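Local atomic coordinates of pseudopodium-enriched atypical kinase 1 (PDB entry 6BHC), a protein that is a dimeric pseudokinase with an unusual catalytic cleft and probably acts as a signalling scaffold rather than an efficient enzyme. Residues A[41-46]-A[149-154]; A[261-266]-A[286-291]; A[359-364]-A[375-380]. The protein carries 1 engineered substitution. All blocks are in the same frame, centred on the assembly; numbering follows the deposited sequence.

Contact 1: residues A[41-46]-A[149-154]; sequences AGQKDQ and ITREVP
R151 reaches out from the end of strand 143-150 and lays its guanidinium against the backbone of Q43, K44 and D45. A long, straight arginine suits the place because the backbones are far apart: even K44 and R151, nearest by CA atoms, stand 8.4 Å from each other. CG lies opposite the carbonyl carbon (chi1 -66°), and from there the chain runs extended to NE.

Two sides of the guanidinium are used differently. At its edge, in plane, sits the backbone oxygen of D45: R151 NH1 donates to D45 O at 3.2 Å with an N-H...O angle of 160°, in the carbonyl plane, while R151 NH2 adds a weak bond to the same D45 O at 3.5 Å. Over one face lies the peptide carbonyl of Q43, its C atom 3.7 Å above the plane of R151 and offset toward the rim. Q43 O is close, 3.1 Å from R151 NH2, but badly angled for a hydrogen bond. The Q43 amide crosses nearby, its plane turned 33° from the guanidinium, which is packing without a bond.

The linker also bonds to itself, K44 NZ to G42 O and M40 O. At G42 the backbone angles would jam a CB against the carbonyl O of A41, so a residue without a side chain is needed.

The contact fastens the loop after helix 16-39 to the place where the N-lobe passes into the kinase hinge. The arginine grips a single main-chain oxygen, that of D45, and should depend little on the side chain at that position.

Contact 2: residues A[261-266]-A[286-291]; sequences QSRLAP and IYEMLH
R263 and E288 reach toward each other from their two segments, the carboxylate lying at the edge of the guanidinium, and their side chains alone make the contact. The salt bridge is two-pronged: R263 NH1 donates to E288 OE1 at 3.2 Å, and R263 NH2 faces E288 OE2 at 2.4 Å, a separation so short that its exact value is doubtful, though the pairing is clear. It is not the flat, coplanar form of the pair. The carboxylate plane is turned 58° from the guanidinium; OE1 lies close to the guanidinium plane, and NH1 meets OE1 from above the carboxylate plane, 38° out of it.

This polar junction is the tight part. Around it the contact is loose: the CA atoms of R263 and E288 are 12.0 Å apart, and both residues are partly exposed. Reach explains the choice of residue types, since both chains are extended, E288 with chi2 at -180°. A leucine in place of R263 would probably leave the E288 carboxylate without its positive mate and the loop less firmly tied to the helix. R263 also rests on I284 and L285, while its carbonyl O accepts a bond from Q281, all of helix 277-289. Behind E288 the helix turns its buried face, I286, Y287 and M289, inward, and H291, with positive phi, closes it in a Schellman motif.

A265 and P266 begin the Ala-Pro-Glu sequence with which the activation segment of protein kinases ends. The bridge thus ties the end of that segment to helix 277-289, in the position of helix F of the kinase fold.

Contact 3: residues A[359-364]-A[375-380]; sequences EDLFQT and NTLLQN
L377 pushes its CD2 methyl between L361 and T364, which stand three residues apart on the facing helix. CD2 of L377 lies 3.9 Å from CG of L361 and 3.8 Å from CB of T364, and its other methyl, CD1, approaches T364 CG2 at 4.0 Å. L361 and L377 lie alongside, pointing opposite ways, whereas the CD2 methyl of L361 meets CD2 of L378 at 4.1 Å, the L378 chain standing roughly perpendicular to L361. Branched leucines suit such a seam: L377 divides its methyls between its neighbours, while L361 reaches both L377 and L378. Threonine, at the exposed margin, supplies a methyl while being small and tolerant of water.

Torsions place these groups. In L377 the CG is trans to the backbone nitrogen (chi1 180°), which carries the methyls out toward the other helix, and L361 starts in the same way. No hydrogen bond crosses, so the contact is held by apolar packing alone.

Behind this shell, the segments run nearly antiparallel, at 157°, with axes 10.9 Å apart. W381 of helix 371-396 also touches L361. Helix 420-430 packs against both helices, its V427 and L430 meeting F362 and its S424 meeting L378. Further along, N380 packs on V16 of the second subunit, so the helix that holds L377 also reaches the dimer partner.

How the contacts relate
From the N terminus, the chain leaves helix 16-39 and enters the linker of contact 1, which waits about a hundred residues, including most of the N-lobe sheet, for its partner at the end of strand 143-150, the hinge leading to the C-lobe. Contact 2 then closes a short loop within the C-lobe, and contact 3 a helical hairpin near the C-terminal end. The three follow in series, none nested or crossed. Contact 1 lies on the opposite side of the chain's centre from the other two, its centre about 44 Å from that of contact 3. Together they tie linker to hinge, activation segment to central helix, and two C-terminal helices.

Contact 1: residues A[41-46]-A[149-154]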
ATOM      1  N   ALA A  41      19.021  -3.115  -2.449  1.00 38.82           N
ATOM      2  CA  ALA A  41      19.345  -2.711  -3.808  1.00 35.23           C
ATOM      3  C   ALA A  41      20.608  -1.856  -3.837  1.00 40.76           C
ATOM      4  O   ALA A  41      20.909  -1.116  -2.896  1.00 39.80           O
ATOM      5  CB  ALA A  41      18.179  -1.942  -4.429  1.00 35.14           C
ATOM      6  N   GLY A  42      21.346  -1.968  -4.927  1.00 40.07           N
ATOM      7  CA  GLY A  42      22.572  -1.216  -5.126  1.00 40.13           C
ATOM      8  C   GLY A  42      23.631  -2.075  -5.790  1.00 44.05           C
ATOM      9  O   GLY A  42      23.607  -3.304  -5.736  1.00 42.82           O
ATOM     10  N   GLN A  43      24.585  -1.405  -6.435  1.00 51.40           N
ATOM     11  CA  GLN A  43      25.681  -2.110  -7.083  1.00 57.24           C
ATOM     12  C   GLN A  43      26.597  -2.740  -6.043  1.00 55.59           C
ATOM     13  O   GLN A  43      26.941  -2.118  -5.034  1.00 53.93           O
ATOM     14  CB  GLN A  43      26.477  -1.155  -7.974  1.00 67.75           C
ATOM     15  CG  GLN A  43      27.679  -1.798  -8.647  1.00 85.50           C
ATOM     16  CD  GLN A  43      28.452  -0.826  -9.516  1.00101.60           C
ATOM     17  OE1 GLN A  43      27.986   0.275  -9.803  1.00107.65           O
ATOM     18  NE2 GLN A  43      29.647  -1.230  -9.937  1.00104.84           N
ATOM     19  N   LYS A  44      26.991  -3.992  -6.290  1.00 58.26           N
ATOM     20  CA  LYS A  44      27.856  -4.717  -5.369  1.00 64.47           C
ATOM     21  C   LYS A  44      29.041  -5.372  -6.068  1.00 60.80           C
ATOM     22  O   LYS A  44      29.714  -6.212  -5.460  1.00 57.65           O
ATOM     23  CB  LYS A  44      27.053  -5.770  -4.598  1.00 63.26           C
ATOM     24  CG  LYS A  44      25.938  -5.175  -3.758  1.00 57.26           C
ATOM     25  CD  LYS A  44      25.080  -6.245  -3.117  1.00 56.76           C
ATOM     26  CE  LYS A  44      23.881  -5.625  -2.421  1.00 50.98           C
ATOM     27  NZ  LYS A  44      23.047  -4.843  -3.378  1.00 45.96           N
ATOM     28  N   ASP A  45      29.312  -5.017  -7.321  1.00 65.74           N
ATOM     29  CA  ASP A  45      30.495  -5.525  -7.998  1.00 77.81           C
ATOM     30  C   ASP A  45      31.748  -4.920  -7.378  1.00 69.71           C
ATOM     31  O   ASP A  45      31.807  -3.717  -7.108  1.00 66.30           O
ATOM     32  CB  ASP A  45      30.441  -5.207  -9.492  1.00 92.07           C
ATOM     33  CG  ASP A  45      29.233  -5.816 -10.175  1.00105.21           C
ATOM     34  OD1 ASP A  45      28.696  -6.816  -9.656  1.00108.86           O
ATOM     35  OD2 ASP A  45      28.821  -5.296 -11.234  1.00110.19           O
ATOM     36  N   GLN A  46      32.751  -5.761  -7.145  1.00 67.41           N
ATOM     37  CA  GLN A  46      33.990  -5.285  -6.551  1.00 62.92           C
ATOM     38  C   GLN A  46      34.770  -4.428  -7.540  1.00 55.80           C
ATOM     39  O   GLN A  46      34.744  -4.651  -8.752  1.00 57.35           O
ATOM     40  CB  GLN A  46      34.852  -6.457  -6.083  1.00 71.86           C
ATOM     41  CG  GLN A  46      34.398  -7.074  -4.770  1.00 81.64           C
ATOM     42  CD  GLN A  46      35.481  -7.906  -4.109  1.00 88.86           C
ATOM     43  OE1 GLN A  46      36.476  -8.268  -4.739  1.00 90.82           O
ATOM     44  NE2 GLN A  46      35.295  -8.210  -2.829  1.00 90.36           N
ATOM     45  N   ILE A 149      37.482  -1.121   1.190  1.00 26.71           N
ATOM     46  CA  ILE A 149      36.489  -0.163   0.717  1.00 30.37           C
ATOM     47  C   ILE A 149      35.108  -0.778   0.898  1.00 31.44           C
ATOM     48  O   ILE A 149      34.896  -1.951   0.567  1.00 43.80           O
ATOM     49  CB  ILE A 149      36.731   0.223  -0.753  1.00 31.12           C
ATOM     50  CG1 ILE A 149      38.189   0.642  -0.960  1.00 31.85           C
ATOM     51  CG2 ILE A 149      35.795   1.345  -1.176  1.00 29.22           C
ATOM     52  CD1 ILE A 149      38.616   1.803  -0.089  1.00 40.49           C
ATOM     53  N   THR A 150      34.173   0.011   1.424  1.00 29.35           N
ATOM     54  CA  THR A 150      32.801  -0.434   1.618  1.00 38.72           C
ATOM     55  C   THR A 150      31.845   0.671   1.194  1.00 38.38           C
ATOM     56  O   THR A 150      32.170   1.859   1.276  1.00 37.03           O
ATOM     57  CB  THR A 150      32.528  -0.834   3.080  1.00 38.95           C
ATOM     58  OG1 THR A 150      31.145  -1.178   3.234  1.00 37.35           O
ATOM     59  CG2 THR A 150      32.873   0.307   4.026  1.00 35.24           C
ATOM     60  N   ARG A 151      30.661   0.267   0.730  1.00 39.19           N
ATOM     61  CA  ARG A 151      29.649   1.219   0.289  1.00 39.16           C
ATOM     62  C   ARG A 151      28.688   1.628   1.397  1.00 39.23           C
ATOM     63  O   ARG A 151      28.004   2.648   1.256  1.00 47.32           O
ATOM     64  CB  ARG A 151      28.852   0.642  -0.886  1.00 25.10           C
ATOM     65  CG  ARG A 151      29.669   0.453  -2.158  1.00 33.16           C
ATOM     66  CD  ARG A 151      28.790   0.070  -3.340  1.00 32.33           C
ATOM     67  NE  ARG A 151      29.527   0.110  -4.602  1.00 46.05           N
ATOM     68  CZ  ARG A 151      30.086  -0.949  -5.178  1.00 46.78           C
ATOM     69  NH1 ARG A 151      30.739  -0.814  -6.325  1.00 45.56           N
ATOM     70  NH2 ARG A 151      29.991  -2.145  -4.612  1.00 50.42           N
ATOM     71  N   GLU A 152      28.617   0.865   2.486  1.00 28.22           N
ATOM     72  CA  GLU A 152      27.780   1.214   3.635  1.00 30.07           C
ATOM     73  C   GLU A 152      28.649   1.983   4.621  1.00 31.98           C
ATOM     74  O   GLU A 152      29.468   1.398   5.335  1.00 34.57           O
ATOM     75  CB  GLU A 152      27.177  -0.035   4.271  1.00 40.76           C
ATOM     76  CG  GLU A 152      26.172  -0.774   3.393  1.00 48.80           C
ATOM     77  CD  GLU A 152      26.831  -1.605   2.308  1.00 46.91           C
ATOM     78  OE1 GLU A 152      28.003  -2.001   2.487  1.00 44.45           O
ATOM     79  OE2 GLU A 152      26.178  -1.861   1.273  1.00 47.49           O
ATOM     80  N   VAL A 153      28.471   3.299   4.663  1.00 33.11           N
ATOM     81  CA  VAL A 153      29.318   4.174   5.469  1.00 30.85           C
ATOM     82  C   VAL A 153      28.887   4.121   6.928  1.00 27.91           C
ATOM     83  O   VAL A 153      27.738   4.460   7.248  1.00 32.21           O
ATOM     84  CB  VAL A 153      29.280   5.617   4.943  1.00 26.31           C
ATOM     85  CG1 VAL A 153      30.054   6.535   5.874  1.00 27.36           C
ATOM     86  CG2 VAL A 153      29.845   5.680   3.534  1.00 29.30           C
ATOM     87  N   PRO A 154      29.761   3.708   7.844  1.00 31.24           N
ATOM     88  CA  PRO A 154      29.402   3.726   9.265  1.00 34.47           C
ATOM     89  C   PRO A 154      29.544   5.118   9.860  1.00 34.32           C
ATOM     90  O   PRO A 154      30.513   5.836   9.601  1.00 39.99           O
ATOM     91  CB  PRO A 154      30.404   2.749   9.892  1.00 33.10           C
ATOM     92  CG  PRO A 154      31.598   2.849   9.013  1.00 32.77           C
ATOM     93  CD  PRO A 154      31.083   3.098   7.615  1.00 28.72           C
TER

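Contact 2: residues A[261-266]-A[286-291]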
ATOM      1  N   GLN A 261      39.061 -13.652  28.617  1.00 95.58           N
ATOM      2  CA  GLN A 261      38.222 -14.793  28.958  1.00 81.30           C
ATOM      3  C   GLN A 261      36.896 -14.390  29.589  1.00 70.87           C
ATOM      4  O   GLN A 261      36.041 -15.258  29.800  1.00 66.86           O
ATOM      5  CB  GLN A 261      38.972 -15.732  29.905  1.00 81.74           C
ATOM      6  CG  GLN A 261      40.219 -16.357  29.302  1.00 81.29           C
ATOM      7  CD  GLN A 261      41.000 -17.177  30.309  1.00 87.52           C
ATOM      8  OE1 GLN A 261      40.753 -17.102  31.513  1.00 86.76           O
ATOM      9  NE2 GLN A 261      41.949 -17.968  29.821  1.00 88.74           N
ATOM     10  N   SER A 262      36.703 -13.103  29.894  1.00 65.50           N
ATOM     11  CA  SER A 262      35.435 -12.658  30.459  1.00 67.14           C
ATOM     12  C   SER A 262      34.288 -12.786  29.466  1.00 56.12           C
ATOM     13  O   SER A 262      33.123 -12.741  29.875  1.00 50.86           O
ATOM     14  CB  SER A 262      35.549 -11.212  30.941  1.00 66.73           C
ATOM     15  OG  SER A 262      35.741 -10.325  29.851  1.00 68.83           O
ATOM     16  N   ARG A 263      34.590 -12.944  28.177  1.00 58.92           N
ATOM     17  CA  ARG A 263      33.576 -13.115  27.144  1.00 54.11           C
ATOM     18  C   ARG A 263      33.607 -14.511  26.533  1.00 56.53           C
ATOM     19  O   ARG A 263      33.044 -14.725  25.455  1.00 61.53           O
ATOM     20  CB  ARG A 263      33.748 -12.055  26.058  1.00 52.47           C
ATOM     21  CG  ARG A 263      33.682 -10.631  26.577  1.00 55.53           C
ATOM     22  CD  ARG A 263      33.825  -9.622  25.452  1.00 56.96           C
ATOM     23  NE  ARG A 263      33.722  -8.253  25.946  1.00 65.27           N
ATOM     24  CZ  ARG A 263      32.578  -7.587  26.061  1.00 64.37           C
ATOM     25  NH1 ARG A 263      31.434  -8.162  25.714  1.00 46.94           N
ATOM     26  NH2 ARG A 263      32.577  -6.343  26.523  1.00 69.60           N
ATOM     27  N   LEU A 264      34.256 -15.463  27.196  1.00 52.23           N
ATOM     28  CA  LEU A 264      34.315 -16.841  26.733  1.00 50.78           C
ATOM     29  C   LEU A 264      33.291 -17.683  27.481  1.00 47.43           C
ATOM     30  O   LEU A 264      33.154 -17.572  28.703  1.00 46.20           O
ATOM     31  CB  LEU A 264      35.714 -17.428  26.930  1.00 56.01           C
ATOM     32  CG  LEU A 264      36.842 -16.804  26.111  1.00 61.52           C
ATOM     33  CD1 LEU A 264      38.150 -17.540  26.370  1.00 72.87           C
ATOM     34  CD2 LEU A 264      36.488 -16.811  24.630  1.00 62.65           C
ATOM     35  N   ALA A 265      32.575 -18.523  26.738  1.00 46.06           N
ATOM     36  CA  ALA A 265      31.556 -19.368  27.336  1.00 44.67           C
ATOM     37  C   ALA A 265      32.190 -20.340  28.332  1.00 41.97           C
ATOM     38  O   ALA A 265      33.366 -20.692  28.205  1.00 47.60           O
ATOM     39  CB  ALA A 265      30.801 -20.135  26.252  1.00 48.00           C
ATOM     40  N   PRO A 266      31.434 -20.781  29.342  1.00 45.69           N
ATOM     41  CA  PRO A 266      32.025 -21.656  30.370  1.00 45.51           C
ATOM     42  C   PRO A 266      32.586 -22.957  29.826  1.00 46.10           C
ATOM     43  O   PRO A 266      33.563 -23.474  30.382  1.00 40.78           O
ATOM     44  CB  PRO A 266      30.851 -21.909  31.328  1.00 35.64           C
ATOM     45  CG  PRO A 266      29.944 -20.744  31.128  1.00 33.35           C
ATOM     46  CD  PRO A 266      30.052 -20.393  29.676  1.00 35.07           C
ATOM     47  N   ILE A 286      23.625  -7.815  26.131  1.00 23.59           N
ATOM     48  CA  ILE A 286      22.364  -7.293  26.651  1.00 20.10           C
ATOM     49  C   ILE A 286      22.610  -6.444  27.889  1.00 22.25           C
ATOM     50  O   ILE A 286      22.043  -5.355  28.038  1.00 31.65           O
ATOM     51  CB  ILE A 286      21.385  -8.445  26.941  1.00 20.59           C
ATOM     52  CG1 ILE A 286      20.969  -9.131  25.639  1.00 16.48           C
ATOM     53  CG2 ILE A 286      20.165  -7.932  27.695  1.00 17.79           C
ATOM     54  CD1 ILE A 286      19.955 -10.234  25.832  1.00 20.60           C
ATOM     55  N   TYR A 287      23.463  -6.926  28.795  1.00 18.77           N
ATOM     56  CA  TYR A 287      23.807  -6.141  29.976  1.00 19.06           C
ATOM     57  C   TYR A 287      24.514  -4.846  29.593  1.00 22.34           C
ATOM     58  O   TYR A 287      24.201  -3.778  30.132  1.00 24.64           O
ATOM     59  CB  TYR A 287      24.683  -6.971  30.913  1.00 19.49           C
ATOM     60  CG  TYR A 287      23.923  -7.942  31.790  1.00 26.95           C
ATOM     61  CD1 TYR A 287      23.483  -9.166  31.296  1.00 25.74           C
ATOM     62  CD2 TYR A 287      23.659  -7.640  33.120  1.00 27.61           C
ATOM     63  CE1 TYR A 287      22.794 -10.057  32.102  1.00 24.48           C
ATOM     64  CE2 TYR A 287      22.973  -8.522  33.932  1.00 28.33           C
ATOM     65  CZ  TYR A 287      22.543  -9.727  33.420  1.00 28.47           C
ATOM     66  OH  TYR A 287      21.861 -10.600  34.234  1.00 31.73           O
ATOM     67  N   GLU A 288      25.466  -4.921  28.660  1.00 19.17           N
ATOM     68  CA  GLU A 288      26.252  -3.742  28.305  1.00 25.56           C
ATOM     69  C   GLU A 288      25.402  -2.696  27.592  1.00 24.09           C
ATOM     70  O   GLU A 288      25.540  -1.495  27.856  1.00 26.68           O
ATOM     71  CB  GLU A 288      27.446  -4.155  27.444  1.00 23.64           C
ATOM     72  CG  GLU A 288      28.452  -5.025  28.187  1.00 39.11           C
ATOM     73  CD  GLU A 288      29.642  -5.424  27.332  1.00 43.41           C
ATOM     74  OE1 GLU A 288      29.462  -5.638  26.115  1.00 45.20           O
ATOM     75  OE2 GLU A 288      30.759  -5.523  27.882  1.00 49.69           O
ATOM     76  N   MET A 289      24.518  -3.127  26.690  1.00 20.36           N
ATOM     77  CA  MET A 289      23.623  -2.190  26.022  1.00 22.97           C
ATOM     78  C   MET A 289      22.649  -1.531  26.989  1.00 32.49           C
ATOM     79  O   MET A 289      22.153  -0.436  26.701  1.00 31.95           O
ATOM     80  CB  MET A 289      22.854  -2.897  24.906  1.00 28.07           C
ATOM     81  CG  MET A 289      23.739  -3.356  23.761  1.00 42.39           C
ATOM     82  SD  MET A 289      22.804  -4.054  22.390  1.00 38.71           S
ATOM     83  CE  MET A 289      21.912  -2.609  21.819  1.00 42.52           C
ATOM     84  N   LEU A 290      22.365  -2.166  28.125  1.00 21.68           N
ATOM     85  CA  LEU A 290      21.546  -1.567  29.167  1.00 27.51           C
ATOM     86  C   LEU A 290      22.378  -0.799  30.188  1.00 26.16           C
ATOM     87  O   LEU A 290      21.922  -0.594  31.319  1.00 29.83           O
ATOM     88  CB  LEU A 290      20.708  -2.642  29.861  1.00 17.15           C
ATOM     89  CG  LEU A 290      19.694  -3.330  28.948  1.00 26.26           C
ATOM     90  CD1 LEU A 290      18.946  -4.416  29.700  1.00 25.27           C
ATOM     91  CD2 LEU A 290      18.727  -2.314  28.354  1.00 25.95           C
ATOM     92  N   HIS A 291      23.588  -0.382  29.810  1.00 21.76           N
ATOM     93  CA  HIS A 291      24.472   0.412  30.664  1.00 25.53           C
ATOM     94  C   HIS A 291      24.820  -0.315  31.958  1.00 24.49           C
ATOM     95  O   HIS A 291      24.993   0.304  33.010  1.00 27.73           O
ATOM     96  CB  HIS A 291      23.868   1.788  30.953  1.00 22.55           C
ATOM     97  CG  HIS A 291      23.662   2.619  29.726  1.00 26.12           C
ATOM     98  ND1 HIS A 291      22.433   2.762  29.121  1.00 26.21           N
ATOM     99  CD2 HIS A 291      24.536   3.330  28.973  1.00 25.59           C
ATOM    100  CE1 HIS A 291      22.554   3.537  28.057  1.00 21.63           C
ATOM    101  NE2 HIS A 291      23.821   3.894  27.945  1.00 27.66           N
TER

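Contact 3: residues A[359-364]-A[375-380]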
ATOM      1  N   GLU A 359       2.103  -9.610  27.965  1.00 53.20           N
ATOM      2  CA  GLU A 359       1.863 -10.372  29.183  1.00 59.06           C
ATOM      3  C   GLU A 359       0.380 -10.474  29.516  1.00 56.78           C
ATOM      4  O   GLU A 359      -0.008 -11.357  30.290  1.00 64.83           O
ATOM      5  CB  GLU A 359       2.625  -9.746  30.352  1.00 67.80           C
ATOM      6  CG  GLU A 359       4.136  -9.714  30.160  1.00 76.38           C
ATOM      7  CD  GLU A 359       4.864  -9.054  31.318  1.00 88.73           C
ATOM      8  OE1 GLU A 359       4.187  -8.553  32.241  1.00 94.26           O
ATOM      9  OE2 GLU A 359       6.113  -9.039  31.307  1.00 90.49           O
ATOM     10  N   ASP A 360      -0.455  -9.596  28.954  1.00 58.51           N
ATOM     11  CA  ASP A 360      -1.896  -9.716  29.155  1.00 65.25           C
ATOM     12  C   ASP A 360      -2.425 -11.015  28.560  1.00 60.38           C
ATOM     13  O   ASP A 360      -3.296 -11.667  29.148  1.00 58.10           O
ATOM     14  CB  ASP A 360      -2.614  -8.512  28.544  1.00 85.52           C
ATOM     15  CG  ASP A 360      -2.146  -7.195  29.130  1.00102.55           C
ATOM     16  OD1 ASP A 360      -1.719  -7.180  30.304  1.00110.65           O
ATOM     17  OD2 ASP A 360      -2.206  -6.171  28.416  1.00104.62           O
ATOM     18  N   LEU A 361      -1.906 -11.409  27.395  1.00 55.75           N
ATOM     19  CA  LEU A 361      -2.282 -12.687  26.803  1.00 48.37           C
ATOM     20  C   LEU A 361      -1.637 -13.864  27.527  1.00 54.17           C
ATOM     21  O   LEU A 361      -2.150 -14.985  27.438  1.00 47.31           O
ATOM     22  CB  LEU A 361      -1.912 -12.699  25.315  1.00 39.90           C
ATOM     23  CG  LEU A 361      -2.286 -13.895  24.432  1.00 44.86           C
ATOM     24  CD1 LEU A 361      -2.680 -13.425  23.038  1.00 33.07           C
ATOM     25  CD2 LEU A 361      -1.138 -14.892  24.341  1.00 46.68           C
ATOM     26  N   PHE A 362      -0.537 -13.632  28.249  1.00 48.53           N
ATOM     27  CA  PHE A 362       0.129 -14.723  28.955  1.00 45.62           C
ATOM     28  C   PHE A 362      -0.768 -15.307  30.040  1.00 49.11           C
ATOM     29  O   PHE A 362      -0.757 -16.520  30.277  1.00 51.89           O
ATOM     30  CB  PHE A 362       1.450 -14.242  29.562  1.00 50.46           C
ATOM     31  CG  PHE A 362       2.528 -13.954  28.548  1.00 53.23           C
ATOM     32  CD1 PHE A 362       2.291 -14.096  27.190  1.00 46.33           C
ATOM     33  CD2 PHE A 362       3.789 -13.552  28.961  1.00 56.23           C
ATOM     34  CE1 PHE A 362       3.285 -13.830  26.264  1.00 44.77           C
ATOM     35  CE2 PHE A 362       4.787 -13.289  28.040  1.00 55.58           C
ATOM     36  CZ  PHE A 362       4.534 -13.427  26.691  1.00 47.47           C
ATOM     37  N   GLN A 363      -1.551 -14.457  30.712  1.00 54.66           N
ATOM     38  CA  GLN A 363      -2.448 -14.946  31.756  1.00 60.06           C
ATOM     39  C   GLN A 363      -3.506 -15.879  31.182  1.00 58.50           C
ATOM     40  O   GLN A 363      -3.801 -16.928  31.768  1.00 64.84           O
ATOM     41  CB  GLN A 363      -3.107 -13.771  32.479  1.00 71.71           C
ATOM     42  CG  GLN A 363      -2.184 -13.023  33.423  1.00 85.67           C
ATOM     43  CD  GLN A 363      -2.902 -11.931  34.191  1.00 97.90           C
ATOM     44  OE1 GLN A 363      -3.748 -11.224  33.642  1.00100.65           O
ATOM     45  NE2 GLN A 363      -2.575 -11.796  35.471  1.00104.02           N
ATOM     46  N   THR A 364      -4.092 -15.512  30.041  1.00 55.57           N
ATOM     47  CA  THR A 364      -5.053 -16.397  29.393  1.00 56.46           C
ATOM     48  C   THR A 364      -4.386 -17.676  28.905  1.00 56.94           C
ATOM     49  O   THR A 364      -5.014 -18.741  28.907  1.00 59.33           O
ATOM     50  CB  THR A 364      -5.735 -15.671  28.230  1.00 51.21           C
ATOM     51  OG1 THR A 364      -6.191 -14.386  28.669  1.00 55.89           O
ATOM     52  CG2 THR A 364      -6.925 -16.472  27.723  1.00 44.77           C
ATOM     53  N   ASN A 375      -4.003 -23.066  21.369  1.00 33.69           N
ATOM     54  CA  ASN A 375      -3.753 -22.875  19.945  1.00 35.65           C
ATOM     55  C   ASN A 375      -4.726 -21.867  19.346  1.00 33.42           C
ATOM     56  O   ASN A 375      -4.347 -21.066  18.483  1.00 32.05           O
ATOM     57  CB  ASN A 375      -3.847 -24.215  19.215  1.00 30.20           C
ATOM     58  CG  ASN A 375      -3.444 -24.114  17.759  1.00 41.07           C
ATOM     59  OD1 ASN A 375      -4.288 -23.946  16.878  1.00 36.73           O
ATOM     60  ND2 ASN A 375      -2.146 -24.216  17.497  1.00 42.20           N
ATOM     61  N   THR A 376      -5.983 -21.889  19.795  1.00 31.34           N
ATOM     62  CA  THR A 376      -6.960 -20.918  19.313  1.00 33.18           C
ATOM     63  C   THR A 376      -6.608 -19.508  19.773  1.00 30.47           C
ATOM     64  O   THR A 376      -6.733 -18.549  19.003  1.00 36.99           O
ATOM     65  CB  THR A 376      -8.362 -21.306  19.788  1.00 34.38           C
ATOM     66  OG1 THR A 376      -8.710 -22.590  19.255  1.00 41.87           O
ATOM     67  CG2 THR A 376      -9.392 -20.281  19.335  1.00 38.65           C
ATOM     68  N   LEU A 377      -6.160 -19.366  21.022  1.00 28.86           N
ATOM     69  CA  LEU A 377      -5.760 -18.057  21.526  1.00 30.47           C
ATOM     70  C   LEU A 377      -4.614 -17.477  20.704  1.00 27.27           C
ATOM     71  O   LEU A 377      -4.646 -16.307  20.310  1.00 29.76           O
ATOM     72  CB  LEU A 377      -5.366 -18.166  22.999  1.00 34.23           C
ATOM     73  CG  LEU A 377      -4.909 -16.876  23.683  1.00 41.76           C
ATOM     74  CD1 LEU A 377      -6.076 -15.913  23.839  1.00 46.36           C
ATOM     75  CD2 LEU A 377      -4.272 -17.181  25.029  1.00 39.88           C
ATOM     76  N   LEU A 378      -3.591 -18.291  20.431  1.00 31.54           N
ATOM     77  CA  LEU A 378      -2.451 -17.809  19.657  1.00 26.24           C
ATOM     78  C   LEU A 378      -2.829 -17.566  18.201  1.00 31.16           C
ATOM     79  O   LEU A 378      -2.344 -16.613  17.581  1.00 27.98           O
ATOM     80  CB  LEU A 378      -1.296 -18.805  19.754  1.00 26.72           C
ATOM     81  CG  LEU A 378      -0.677 -18.992  21.141  1.00 32.92           C
ATOM     82  CD1 LEU A 378       0.340 -20.124  21.134  1.00 28.02           C
ATOM     83  CD2 LEU A 378      -0.036 -17.698  21.615  1.00 20.57           C
ATOM     84  N   GLN A 379      -3.691 -18.417  17.636  1.00 28.54           N
ATOM     85  CA  GLN A 379      -4.077 -18.246  16.240  1.00 28.15           C
ATOM     86  C   GLN A 379      -4.941 -17.006  16.052  1.00 29.91           C
ATOM     87  O   GLN A 379      -4.799 -16.292  15.054  1.00 27.21           O
ATOM     88  CB  GLN A 379      -4.808 -19.490  15.736  1.00 27.53           C
ATOM     89  CG  GLN A 379      -5.088 -19.477  14.240  1.00 27.05           C
ATOM     90  CD  GLN A 379      -3.819 -19.509  13.411  1.00 35.28           C
ATOM     91  OE1 GLN A 379      -3.168 -20.547  13.291  1.00 39.43           O
ATOM     92  NE2 GLN A 379      -3.460 -18.367  12.835  1.00 37.10           N
ATOM     93  N   ASN A 380      -5.845 -16.735  16.998  1.00 20.25           N
ATOM     94  CA  ASN A 380      -6.657 -15.526  16.911  1.00 26.32           C
ATOM     95  C   ASN A 380      -5.787 -14.279  16.990  1.00 27.33           C
ATOM     96  O   ASN A 380      -6.018 -13.305  16.264  1.00 24.74           O
ATOM     97  CB  ASN A 380      -7.713 -15.515  18.016  1.00 21.65           C
ATOM     98  CG  ASN A 380      -8.737 -16.621  17.856  1.00 38.87           C
ATOM     99  OD1 ASN A 380      -8.877 -17.205  16.780  1.00 37.54           O
ATOM    100  ND2 ASN A 380      -9.462 -16.914  18.928  1.00 36.58           N
TER